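Local coordinates for RNA-binding protein RO60 (Deinococcus radiodurans, PDB 2NVO) that binds several small RNAs that accumulate during recovery from ultraviolet irradiation and contributes to the resistance of the bacterium to that irradiation, at residues 160-165 against 193-198. Sequence-based numbering, arbitrary orientation.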
# COMPACT_ATOMS: atom_id res chain seq x y z
N VAL A 160 4.14 20.11 -16.55
CA VAL A 160 3.48 18.86 -16.23
C VAL A 160 2.41 18.52 -17.26
O VAL A 160 2.35 17.39 -17.75
CB VAL A 160 2.87 18.87 -14.81
CG1 VAL A 160 2.05 17.61 -14.58
CG2 VAL A 160 3.97 18.97 -13.78
N TYR A 161 1.56 19.49 -17.60
CA TYR A 161 0.48 19.26 -18.56
C TYR A 161 0.99 19.16 -19.99
O TYR A 161 0.49 18.39 -20.80
CB TYR A 161 -0.57 20.35 -18.45
CG TYR A 161 -1.28 20.38 -17.11
CD1 TYR A 161 -2.27 19.45 -16.81
CD2 TYR A 161 -0.95 21.34 -16.16
CE1 TYR A 161 -2.93 19.49 -15.57
CE2 TYR A 161 -1.59 21.38 -14.94
CZ TYR A 161 -2.57 20.44 -14.65
OH TYR A 161 -3.21 20.49 -13.42
N GLU A 162 2.01 19.96 -20.31
CA GLU A 162 2.55 19.99 -21.67
C GLU A 162 3.34 18.73 -22.01
O GLU A 162 3.58 18.43 -23.19
CB GLU A 162 3.41 21.24 -21.85
CG GLU A 162 2.59 22.52 -21.87
CD GLU A 162 3.44 23.76 -21.71
OE1 GLU A 162 4.66 23.60 -21.50
OE2 GLU A 162 2.90 24.88 -21.78
N THR A 163 3.73 17.98 -20.99
CA THR A 163 4.51 16.76 -21.17
C THR A 163 3.63 15.52 -21.29
O THR A 163 4.07 14.46 -21.76
CB THR A 163 5.50 16.58 -20.00
OG1 THR A 163 6.49 17.62 -20.04
CG2 THR A 163 6.20 15.23 -20.07
N ALA A 164 2.37 15.64 -20.88
CA ALA A 164 1.46 14.50 -20.84
C ALA A 164 0.74 14.28 -22.17
O ALA A 164 0.22 15.23 -22.76
CB ALA A 164 0.44 14.68 -19.71
N ASP A 165 0.67 13.03 -22.61
CA ASP A 165 0.01 12.72 -23.88
C ASP A 165 -1.51 12.83 -23.79
O ASP A 165 -2.08 12.86 -22.70
CB ASP A 165 0.49 11.37 -24.46
CG ASP A 165 -0.43 10.19 -24.12
OD1 ASP A 165 -1.01 10.15 -23.01
OD2 ASP A 165 -0.56 9.28 -24.97
N PRO A 193 -1.02 26.11 -19.53
CA PRO A 193 -0.22 25.31 -20.48
C PRO A 193 -0.68 25.51 -21.92
O PRO A 193 -1.86 25.73 -22.19
CB PRO A 193 -0.51 23.86 -20.06
CG PRO A 193 -1.29 23.94 -18.77
CD PRO A 193 -1.93 25.29 -18.72
N LYS A 194 0.26 25.42 -22.86
CA LYS A 194 -0.10 25.32 -24.27
C LYS A 194 0.82 24.32 -24.96
O LYS A 194 2.03 24.41 -24.87
CB LYS A 194 -0.00 26.67 -24.97
CG LYS A 194 -0.58 26.65 -26.39
CD LYS A 194 -0.25 27.93 -27.15
CE LYS A 194 -1.27 28.20 -28.25
NZ LYS A 194 -1.06 29.52 -28.92
N THR A 195 0.21 23.35 -25.63
CA THR A 195 0.98 22.33 -26.34
C THR A 195 1.05 22.71 -27.81
O THR A 195 0.39 23.65 -28.25
CB THR A 195 0.32 20.96 -26.21
OG1 THR A 195 -0.91 20.94 -26.95
CG2 THR A 195 0.03 20.66 -24.74
N ASP A 196 1.85 21.99 -28.57
CA ASP A 196 1.91 22.20 -30.01
C ASP A 196 0.66 21.66 -30.68
O ASP A 196 0.19 22.23 -31.65
CB ASP A 196 3.16 21.53 -30.61
CG ASP A 196 3.29 20.07 -30.20
OD1 ASP A 196 3.84 19.28 -30.99
OD2 ASP A 196 2.85 19.71 -29.09
N ASP A 197 0.09 20.57 -30.15
CA ASP A 197 -1.00 19.90 -30.85
C ASP A 197 -2.39 20.27 -30.36
O ASP A 197 -2.64 20.36 -29.15
CB ASP A 197 -0.82 18.39 -30.82
CG ASP A 197 -0.94 17.84 -29.43
OD1 ASP A 197 -1.92 17.11 -29.17
OD2 ASP A 197 -0.07 18.17 -28.61
N ALA A 198 -3.29 20.44 -31.32
CA ALA A 198 -4.63 20.94 -31.04
C ALA A 198 -5.45 19.99 -30.17
O ALA A 198 -6.32 20.44 -29.42
CB ALA A 198 -5.36 21.23 -32.34
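Glu-162 takes the backbone N-H of Lys-194 on its OE2, joining the last turn of helix 151-163 to the loop between helices 184-191 and 198-209 in the HEAT-like helical repeats of the TROVE horseshoe. The bond is 2.9 Å from Lys-194 N to Glu-162 OE2, nearly straight at 162°, and uses the anti lone pair, the one turned away from OE1. That other oxygen forms a salt bridge with Arg-155, two turns earlier in the same helix, so both carboxylate oxygens are engaged, which should restrain the group's rotation. The Glu-162 side chain runs extended beyond CG (chi2 166°), carrying its carboxylate out to the loop, while Glu-162 CG rests 3.8 Å from Pro-193 CB. Beside it, the Pro-193 ring leans obliquely on Tyr-161: Pro-193 CG lies 3.7 Å from both CB and CD2 of the tyrosine. Leu-188 and Leu-204, from the helices before and after the loop, touch both of these side chains and make the pair part of a shared apolar layer. One residue past Lys-194, the methyl CG2 of Thr-195 comes to 4.0 Å from Glu-162 CA. Further out, Arg-200 of helix 198-209 ties the two chain segments together, with salt bridges to Asp-196 and Asp-197 and a hydrogen bond from its NH1 to the carbonyl oxygen of Ala-164.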